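Local coordinates for discoidin-2 (Dictyostelium discoideum, PDB 2VM9), which binds galactose and N-acetylgalactosamine as a trimeric lectin, and may take part in spore formation and spore coat assembly, at the interface of chains A and B. Coordinates in Å, arbitrary orientation; residue numbers count along the deposited sequence, not the author numbering. Chains: chain A/B, Discoidin-2.

Contact 1: the interface of chains A and B. Residues chain A 19, 64, 102; chain B 11-14, 34.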
ATOM      1  N   ARG A  19     -16.725 -10.458   0.304  1.00  5.90           N
ATOM      2  CA  ARG A  19     -18.118 -10.045   0.244  1.00  6.53           C
ATOM      3  C   ARG A  19     -18.897 -11.034  -0.605  1.00  6.17           C
ATOM      4  O   ARG A  19     -18.666 -11.139  -1.816  1.00  7.20           O
ATOM      5  CB  ARG A  19     -18.230  -8.665  -0.399  1.00  6.76           C
ATOM      6  CG  ARG A  19     -19.695  -8.186  -0.453  1.00  8.38           C
ATOM      7  CD  ARG A  19     -19.787  -6.766  -0.986  1.00 11.78           C
ATOM      8  NE  ARG A  19     -19.509  -6.679  -2.422  1.00 11.38           N
ATOM      9  CZ  ARG A  19     -20.385  -6.936  -3.399  1.00 11.32           C
ATOM     10  NH1 ARG A  19     -21.605  -7.362  -3.122  1.00 10.48           N
ATOM     11  NH2 ARG A  19     -20.024  -6.786  -4.674  1.00 10.41           N
ATOM     12  N   VAL A  64     -16.696 -11.928  -3.717  1.00  5.90           N
ATOM     13  CA  VAL A  64     -15.640 -11.016  -4.148  1.00  6.00           C
ATOM     14  C   VAL A  64     -14.597 -10.974  -3.045  1.00  6.31           C
ATOM     15  O   VAL A  64     -14.952 -10.872  -1.868  1.00  6.09           O
ATOM     16  CB  VAL A  64     -16.161  -9.572  -4.338  1.00  6.89           C
ATOM     17  CG1 VAL A  64     -15.022  -8.671  -4.840  1.00  8.50           C
ATOM     18  CG2 VAL A  64     -17.343  -9.550  -5.281  1.00  9.35           C
ATOM     19  N   TRP A 102     -14.044  -4.698 -14.956  1.00 12.58           N
ATOM     20  CA  TRP A 102     -13.934  -6.118 -14.639  1.00 12.04           C
ATOM     21  C   TRP A 102     -13.820  -6.932 -15.910  1.00 13.30           C
ATOM     22  O   TRP A 102     -14.427  -6.587 -16.928  1.00 13.79           O
ATOM     23  CB  TRP A 102     -15.144  -6.588 -13.855  1.00 11.32           C
ATOM     24  CG  TRP A 102     -15.106  -6.148 -12.436  1.00 11.75           C
ATOM     25  CD1 TRP A 102     -15.318  -4.874 -11.944  1.00 10.67           C
ATOM     26  CD2 TRP A 102     -14.786  -6.968 -11.312  1.00 10.16           C
ATOM     27  NE1 TRP A 102     -15.157  -4.874 -10.577  1.00 12.35           N
ATOM     28  CE2 TRP A 102     -14.842  -6.144 -10.161  1.00 10.82           C
ATOM     29  CE3 TRP A 102     -14.479  -8.327 -11.160  1.00 10.22           C
ATOM     30  CZ2 TRP A 102     -14.600  -6.635  -8.877  1.00 10.71           C
ATOM     31  CZ3 TRP A 102     -14.242  -8.818  -9.882  1.00 10.28           C
ATOM     32  CH2 TRP A 102     -14.284  -7.965  -8.755  1.00 11.40           C
TER
ATOM     33  N   LEU B  11     -17.149  -0.686  -1.444  1.00  6.53           N
ATOM     34  CA  LEU B  11     -17.702  -1.888  -0.814  1.00  7.42           C
ATOM     35  C   LEU B  11     -17.956  -2.980  -1.857  1.00  7.34           C
ATOM     36  O   LEU B  11     -17.692  -4.151  -1.593  1.00  7.29           O
ATOM     37  CB  LEU B  11     -18.996  -1.572  -0.065  1.00  7.29           C
ATOM     38  CG  LEU B  11     -18.978  -0.530   1.057  1.00 11.70           C
ATOM     39  CD1 LEU B  11     -20.258  -0.766   1.906  1.00 11.87           C
ATOM     40  CD2 LEU B  11     -17.721  -0.447   1.897  1.00 13.96           C
ATOM     41  N   ALA B  12     -18.418  -2.592  -3.050  1.00  6.94           N
ATOM     42  CA  ALA B  12     -18.721  -3.577  -4.099  1.00  8.12           C
ATOM     43  C   ALA B  12     -17.451  -4.346  -4.444  1.00  8.00           C
ATOM     44  O   ALA B  12     -17.500  -5.536  -4.716  1.00  8.14           O
ATOM     45  CB  ALA B  12     -19.310  -2.923  -5.358  1.00  8.19           C
ATOM     46  N   ASN B  13     -16.323  -3.644  -4.407  1.00  7.26           N
ATOM     47  CA  ASN B  13     -15.039  -4.234  -4.761  1.00  6.95           C
ATOM     48  C   ASN B  13     -14.291  -4.828  -3.573  1.00  7.77           C
ATOM     49  O   ASN B  13     -13.143  -5.281  -3.721  1.00  7.38           O
ATOM     50  CB  ASN B  13     -14.183  -3.163  -5.420  1.00  7.86           C
ATOM     51  CG  ASN B  13     -14.522  -2.984  -6.874  1.00  8.34           C
ATOM     52  OD1 ASN B  13     -13.956  -3.670  -7.738  1.00  7.97           O
ATOM     53  ND2 ASN B  13     -15.458  -2.066  -7.172  1.00  8.01           N
ATOM     54  N   ALA B  14     -14.941  -4.843  -2.408  1.00  7.42           N
ATOM     55  CA  ALA B  14     -14.365  -5.404  -1.180  1.00  7.75           C
ATOM     56  C   ALA B  14     -13.030  -4.719  -0.804  1.00  8.04           C
ATOM     57  O   ALA B  14     -12.049  -5.364  -0.457  1.00  8.35           O
ATOM     58  CB  ALA B  14     -14.213  -6.957  -1.290  1.00  7.99           C
ATOM     59  N   ILE B  34     -24.244  -3.396   1.858  1.00  5.12           N
ATOM     60  CA  ILE B  34     -23.921  -2.783   0.563  1.00  6.52           C
ATOM     61  C   ILE B  34     -25.164  -2.199  -0.124  1.00  5.82           C
ATOM     62  O   ILE B  34     -26.271  -2.773  -0.061  1.00  4.34           O
ATOM     63  CB  ILE B  34     -23.188  -3.731  -0.415  1.00  7.10           C
ATOM     64  CG1 ILE B  34     -22.534  -2.861  -1.501  1.00  8.24           C
ATOM     65  CG2 ILE B  34     -24.170  -4.732  -1.064  1.00  8.08           C
ATOM     66  CD1 ILE B  34     -21.533  -3.598  -2.344  1.00 11.92           C
TER
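A homomeric interface between two F5/8 type C (discoidin) domains joins A:Arg19 to the backbone of B:Ala12 and ties neighbouring subunits of the discoidin-2 homotrimer together. Strands 17-20 and 63-67 of the A beta-sandwich meet B loop residues 11-14. A:Arg19 leaves its strand with CG anti to the backbone N (chi1 -179°), and a bend at chi3 turns the guanidinium edge towards that loop. There NE and NH2 together hold the carbonyl oxygen of B:Ala12. The bond from A:Arg19 NH2 to B:Ala12 O, 2.8 Å, lies in the carbonyl plane on a lone pair. The longer one from A:Arg19 NE to B:Ala12 O, 3.3 Å, comes from above that plane. Both keep the oxygen within the guanidinium plane, which should limit rotation of the group. Over one face of the guanidinium, towards its rim, lies the tip of B:Ile34, with CD1 3.7 Å from A:Arg19 CZ; the two side chains run roughly perpendicular. Beside this grip, the methyl groups A:Val64 CG1 and B:Ala14 CB touch at 4.0 Å. Further along, the indole NE1 of A:Trp102 makes a weak, bent hydrogen bond of 3.3 Å to the amide oxygen OD1 of B:Asn13, the ring and amide planes being 32° apart.

Contact 2: the interface of chains A and B. Residues chain A 201-205, 221, 248; chain B 204-206, 249.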
ATOM      1  N   VAL A 201      20.874   6.065   0.094  1.00 12.37           N
ATOM      2  CA  VAL A 201      20.775   7.458  -0.345  1.00 11.83           C
ATOM      3  C   VAL A 201      21.440   7.556  -1.710  1.00 11.68           C
ATOM      4  O   VAL A 201      22.663   7.384  -1.842  1.00 13.66           O
ATOM      5  CB  VAL A 201      21.429   8.461   0.648  1.00 11.59           C
ATOM      6  CG1 VAL A 201      21.434   9.878   0.064  1.00 11.01           C
ATOM      7  CG2 VAL A 201      20.700   8.481   2.014  1.00 11.10           C
ATOM      8  N   SER A 202      20.615   7.858  -2.706  1.00 10.54           N
ATOM      9  CA  SER A 202      21.069   8.004  -4.085  0.50  9.44           C
ATOM     10  C   SER A 202      21.229   9.474  -4.409  1.00  8.86           C
ATOM     11  O   SER A 202      20.463  10.310  -3.929  1.00  8.27           O
ATOM     12  CB  SER A 202      20.062   7.375  -5.046  0.50  9.53           C
ATOM     13  OG  SER A 202      20.086   5.976  -4.893  0.50 10.74           O
ATOM     14  N   ILE A 203      22.232   9.806  -5.219  1.00  7.35           N
ATOM     15  CA  ILE A 203      22.521  11.223  -5.477  1.00  6.74           C
ATOM     16  C   ILE A 203      22.784  11.488  -6.965  1.00  6.90           C
ATOM     17  O   ILE A 203      23.150  10.580  -7.705  1.00  6.94           O
ATOM     18  CB  ILE A 203      23.735  11.748  -4.600  1.00  6.59           C
ATOM     19  CG1 ILE A 203      25.067  11.068  -4.974  1.00  6.67           C
ATOM     20  CG2 ILE A 203      23.436  11.580  -3.090  1.00  7.07           C
ATOM     21  CD1 ILE A 203      26.331  11.587  -4.203  1.00  5.74           C
ATOM     22  N   GLY A 204      22.584  12.731  -7.381  1.00  5.70           N
ATOM     23  CA  GLY A 204      22.824  13.107  -8.765  1.00  5.68           C
ATOM     24  C   GLY A 204      23.201  14.565  -8.824  1.00  5.83           C
ATOM     25  O   GLY A 204      22.564  15.405  -8.184  1.00  5.85           O
ATOM     26  N   CYS A 205      24.204  14.884  -9.629  1.00  5.75           N
ATOM     27  CA  CYS A 205      24.707  16.265  -9.652  1.00  5.44           C
ATOM     28  C   CYS A 205      23.780  17.162 -10.502  1.00  5.38           C
ATOM     29  O   CYS A 205      23.326  16.758 -11.588  1.00  6.57           O
ATOM     30  CB  CYS A 205      26.124  16.291 -10.181  1.00  5.88           C
ATOM     31  SG  CYS A 205      26.881  17.957 -10.097  1.00  7.36           S
ATOM     32  N   GLY A 221      30.866  13.079  -5.663  1.00  5.95           N
ATOM     33  CA  GLY A 221      30.088  13.143  -4.426  1.00  6.19           C
ATOM     34  C   GLY A 221      29.830  11.712  -3.995  1.00  7.67           C
ATOM     35  O   GLY A 221      29.667  10.810  -4.850  1.00  5.72           O
ATOM     36  N   PHE A 248      24.146  18.540  -5.324  1.00  6.28           N
ATOM     37  CA  PHE A 248      23.465  17.268  -5.607  1.00  6.18           C
ATOM     38  C   PHE A 248      22.015  17.294  -5.144  1.00  6.59           C
ATOM     39  O   PHE A 248      21.706  17.831  -4.069  1.00  7.27           O
ATOM     40  CB  PHE A 248      24.167  16.106  -4.897  1.00  6.16           C
ATOM     41  CG  PHE A 248      25.542  15.802  -5.448  1.00  7.19           C
ATOM     42  CD1 PHE A 248      25.691  14.871  -6.479  1.00  6.96           C
ATOM     43  CD2 PHE A 248      26.664  16.468  -4.960  1.00  7.15           C
ATOM     44  CE1 PHE A 248      26.962  14.590  -7.028  1.00  7.43           C
ATOM     45  CE2 PHE A 248      27.959  16.195  -5.483  1.00  7.06           C
ATOM     46  CZ  PHE A 248      28.101  15.277  -6.529  1.00  6.23           C
TER
ATOM     47  N   GLY B 204      21.844   9.459 -12.648  1.00  5.70           N
ATOM     48  CA  GLY B 204      22.386  10.774 -12.343  1.00  5.68           C
ATOM     49  C   GLY B 204      23.861  10.649 -12.063  1.00  5.83           C
ATOM     50  O   GLY B 204      24.287   9.754 -11.331  1.00  5.85           O
ATOM     51  N   CYS B 205      24.645  11.572 -12.602  1.00  5.75           N
ATOM     52  CA  CYS B 205      26.104  11.452 -12.472  1.00  5.44           C
ATOM     53  C   CYS B 205      26.562  11.922 -11.074  1.00  5.38           C
ATOM     54  O   CYS B 205      26.080  12.946 -10.558  1.00  6.57           O
ATOM     55  CB  CYS B 205      26.787  12.246 -13.564  1.00  5.88           C
ATOM     56  SG  CYS B 205      28.606  12.023 -13.569  1.00  7.36           S
ATOM     57  N   LYS B 206      27.471  11.153 -10.470  1.00  4.65           N
ATOM     58  CA  LYS B 206      28.091  11.552  -9.202  1.00  4.79           C
ATOM     59  C   LYS B 206      29.612  11.555  -9.211  1.00  5.19           C
ATOM     60  O   LYS B 206      30.248  11.749  -8.171  1.00  5.74           O
ATOM     61  CB  LYS B 206      27.547  10.730  -8.025  1.00  5.67           C
ATOM     62  CG  LYS B 206      27.881   9.246  -8.085  1.00  5.99           C
ATOM     63  CD  LYS B 206      27.405   8.573  -6.781  1.00 10.16           C
ATOM     64  CE  LYS B 206      27.769   7.120  -6.770  1.00 11.02           C
ATOM     65  NZ  LYS B 206      27.164   6.315  -5.612  1.00 11.69           N
ATOM     66  N   ASP B 249      24.622   7.065 -10.165  1.00  6.61           N
ATOM     67  CA  ASP B 249      23.640   6.338  -9.360  1.00  6.59           C
ATOM     68  C   ASP B 249      22.451   6.077 -10.275  1.00  7.09           C
ATOM     69  O   ASP B 249      22.112   6.906 -11.130  1.00  7.19           O
ATOM     70  CB  ASP B 249      23.192   7.166  -8.161  1.00  6.96           C
ATOM     71  CG  ASP B 249      24.061   6.925  -6.923  1.00  7.76           C
ATOM     72  OD1 ASP B 249      24.878   5.963  -6.932  1.00  9.73           O
ATOM     73  OD2 ASP B 249      23.934   7.700  -5.954  1.00  8.36           O
TER
HETATM   74  O   HOH W   1      24.694   6.988  -3.458  1.00 12.76           O
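Backbone N-H groups of A:Cys205 and A:Gly221, on strands 200-211 and 216-224, point across to consecutive carbonyl oxygens, A:Cys205 N to B:Cys205 O and A:Gly221 N to B:Lys206 O, each 2.9 Å. A carboxylate makes a further bond to the A backbone: B:Asp249 OD2 receives the N-H of A:Ile203 N on its anti lone pair, at 2.8 Å and almost straight (164° at H). The other oxygen, B:Asp249 OD1, forms a salt bridge of 2.7 Å with B:Lys206 NZ on the syn side, 29° out of the carboxylate plane. Held through both oxygens, the carboxylate should have little freedom to turn, and the lysine probably offsets its negative charge. Water 1 extends the network, its oxygen lying 2.7 Å from B:Asp249 OD2 and 2.6 Å from the carbonyl oxygen A:Val201 O. B:Lys206 starts with CG between its backbone N and carbonyl carbon (chi1 65°), then runs extended, laying its methylenes across the A:Ile203 side chain at about a right angle; B:Lys206 CD meets A:Ile203 CG1 at 3.9 Å. A:Ile203 CD1, which also nears the lysine methylenes, sits over one face of the A:Phe248 ring towards its rim, and CE1 of that ring also reaches B:Lys206 CA. The site lies in the H-type lectin domains, where strands 200-211 of both subunits meet, with A strands 216-224 and 243-254 and B strand 243-254 also contributing.

Contact 3: the interface of chains A and B. Residues chain A 21-22, 55-56; chain B 37-40, 47.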
ATOM      1  N   SER A  21     -22.527 -12.467  -2.386  1.00  5.88           N
ATOM      2  CA  SER A  21     -23.750 -11.982  -3.002  1.00  5.51           C
ATOM      3  C   SER A  21     -24.898 -12.114  -1.967  1.00  6.33           C
ATOM      4  O   SER A  21     -25.580 -11.136  -1.649  1.00  5.98           O
ATOM      5  CB  SER A  21     -24.033 -12.824  -4.247  1.00  5.73           C
ATOM      6  OG  SER A  21     -23.872 -14.184  -3.935  1.00  5.45           O
ATOM      7  N   THR A  22     -25.112 -13.335  -1.462  1.00  5.39           N
ATOM      8  CA  THR A  22     -26.107 -13.596  -0.412  1.00  4.91           C
ATOM      9  C   THR A  22     -25.528 -14.696   0.485  1.00  5.27           C
ATOM     10  O   THR A  22     -24.601 -15.429   0.062  1.00  4.66           O
ATOM     11  CB  THR A  22     -27.487 -14.070  -0.979  1.00  4.94           C
ATOM     12  OG1 THR A  22     -27.343 -15.362  -1.608  1.00  5.16           O
ATOM     13  CG2 THR A  22     -28.063 -13.042  -1.996  1.00  6.30           C
ATOM     14  N   SER A  55     -27.755 -17.711  -0.113  1.00  5.69           N
ATOM     15  CA  SER A  55     -29.180 -17.809   0.180  1.00  5.97           C
ATOM     16  C   SER A  55     -29.995 -18.188  -1.067  1.00  6.32           C
ATOM     17  O   SER A  55     -30.809 -19.121  -1.048  1.00  7.05           O
ATOM     18  CB  SER A  55     -29.726 -16.522   0.795  1.00  6.21           C
ATOM     19  OG  SER A  55     -31.110 -16.725   1.101  1.00  6.97           O
ATOM     20  N   VAL A  56     -29.749 -17.460  -2.145  1.00  6.14           N
ATOM     21  CA  VAL A  56     -30.393 -17.677  -3.448  1.00  6.16           C
ATOM     22  C   VAL A  56     -29.592 -18.699  -4.237  1.00  6.07           C
ATOM     23  O   VAL A  56     -28.368 -18.664  -4.242  1.00  6.22           O
ATOM     24  CB  VAL A  56     -30.436 -16.335  -4.206  1.00  6.50           C
ATOM     25  CG1 VAL A  56     -30.940 -16.541  -5.655  1.00  7.40           C
ATOM     26  CG2 VAL A  56     -31.325 -15.360  -3.426  1.00  8.36           C
TER
ATOM     27  N   PHE B  37     -28.206  -4.135  -1.728  1.00  6.88           N
ATOM     28  CA  PHE B  37     -28.176  -5.482  -1.181  1.00  6.27           C
ATOM     29  C   PHE B  37     -29.580  -6.041  -1.134  1.00  7.47           C
ATOM     30  O   PHE B  37     -30.503  -5.391  -0.632  1.00  6.67           O
ATOM     31  CB  PHE B  37     -27.574  -5.540   0.234  1.00  6.08           C
ATOM     32  CG  PHE B  37     -27.602  -6.942   0.812  1.00  5.97           C
ATOM     33  CD1 PHE B  37     -26.739  -7.930   0.339  1.00  9.36           C
ATOM     34  CD2 PHE B  37     -28.527  -7.290   1.776  1.00  8.36           C
ATOM     35  CE1 PHE B  37     -26.818  -9.268   0.851  1.00  7.40           C
ATOM     36  CE2 PHE B  37     -28.602  -8.593   2.292  1.00  8.30           C
ATOM     37  CZ  PHE B  37     -27.739  -9.576   1.844  1.00  8.42           C
ATOM     38  N   SER B  38     -29.754  -7.245  -1.667  0.50  7.00           N
ATOM     39  CA  SER B  38     -31.033  -7.927  -1.544  0.50  7.33           C
ATOM     40  C   SER B  38     -30.785  -9.421  -1.527  0.50  7.73           C
ATOM     41  O   SER B  38     -29.849  -9.919  -2.169  0.50  8.11           O
ATOM     42  CB  SER B  38     -31.953  -7.550  -2.694  0.50  7.35           C
ATOM     43  OG  SER B  38     -31.473  -8.132  -3.884  0.50  8.96           O
ATOM     44  N   ASN B  39     -31.614 -10.138  -0.788  1.00  6.79           N
ATOM     45  CA  ASN B  39     -31.405 -11.576  -0.646  1.00  6.93           C
ATOM     46  C   ASN B  39     -32.701 -12.322  -0.993  1.00  7.87           C
ATOM     47  O   ASN B  39     -33.477 -11.826  -1.844  1.00  8.11           O
ATOM     48  CB  ASN B  39     -30.734 -11.945   0.685  1.00  5.81           C
ATOM     49  CG  ASN B  39     -31.528 -11.454   1.898  1.00  8.13           C
ATOM     50  OD1 ASN B  39     -32.718 -11.144   1.782  1.00  8.08           O
ATOM     51  ND2 ASN B  39     -30.876 -11.397   3.058  1.00  5.92           N
ATOM     52  N   SER B  40     -32.938 -13.491  -0.408  1.00  8.83           N
ATOM     53  CA  SER B  40     -34.075 -14.292  -0.846  1.00  9.97           C
ATOM     54  C   SER B  40     -35.393 -13.569  -0.582  1.00 12.11           C
ATOM     55  O   SER B  40     -35.562 -12.914   0.461  1.00 11.01           O
ATOM     56  CB  SER B  40     -34.085 -15.660  -0.173  1.00 10.58           C
ATOM     57  OG  SER B  40     -35.207 -16.396  -0.636  1.00 10.96           O
ATOM     58  N   ASP B  47     -33.039 -14.803   6.043  1.00  7.45           N
ATOM     59  CA  ASP B  47     -31.645 -14.959   5.652  1.00  6.41           C
ATOM     60  C   ASP B  47     -30.813 -13.698   5.960  1.00  6.27           C
ATOM     61  O   ASP B  47     -29.651 -13.584   5.536  1.00  6.44           O
ATOM     62  CB  ASP B  47     -31.514 -15.364   4.184  1.00  5.39           C
ATOM     63  CG  ASP B  47     -32.240 -14.415   3.206  1.00  6.49           C
ATOM     64  OD1 ASP B  47     -33.065 -13.589   3.647  1.00  6.34           O
ATOM     65  OD2 ASP B  47     -31.995 -14.540   1.981  1.00  7.82           O
TER
HETATM   66  O   HOH W   2     -27.210  -9.028  -2.817  0.50 13.79           O
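The calcium-binding loop of the B F5/8 type C domain, carrying B:Asn39, B:Ser40 and B:Asp47, packs against A loop residues 21-22 and 55-56. The polar centre of the contact is the hydroxyl OG of A:Ser55, which donates to the carboxylate oxygen B:Asp47 OD2 over 2.5 Å, a short bond. With OG anti to the backbone N (chi1 -178°), this hydroxyl meets the carboxylate on its anti side, 21° out of the plane. The syn lone pair of B:Asp47 OD2 takes the N-H of B:Ser40 N at 2.8 Å. Thus one carboxylate oxygen links the neighbouring subunit to the backbone of its own calcium loop, an arrangement that may help to steady the metal site. Behind A:Ser55, the hydroxyl OG1 of A:Thr22 accepts the N-H groups of A:Ser55 and A:Val56, pinning the A segment that presents the serine. The other branch, methyl A:Thr22 CG2, faces the B chain, 3.6 Å from the carbonyl oxygen B:Ser38 O and 3.9 Å from B:Asn39 CA, while A:Val56 CG2 lies alongside the B:Ser40 backbone. At the far end, the oxygen of water 2 bridges A:Ser21 O and B:Ser38 O, 2.9 Å from each. Next to it, the aromatic carbon CE1 of B:Phe37 approaches the carbonyl oxygen A:Ser21 O at 3.4 Å.

Contact 1 and contact 3 are neighbouring parts of one interface between the F5/8 type C domains, with C-alpha centres about 15 Å apart. A strand 17-20, which supplies the arginine of contact 1, leads into the loop of contact 3; on chain B, residue 34 of contact 1 lies shortly before residues 37-40 of contact 3. Contact 2 belongs to the lectin domains, about 45 Å from contact 1 and 59 Å from contact 3 between the same kind of centres. The subunits are therefore joined at both domain levels, which should restrain how the two domains move relative to each other within the homotrimer.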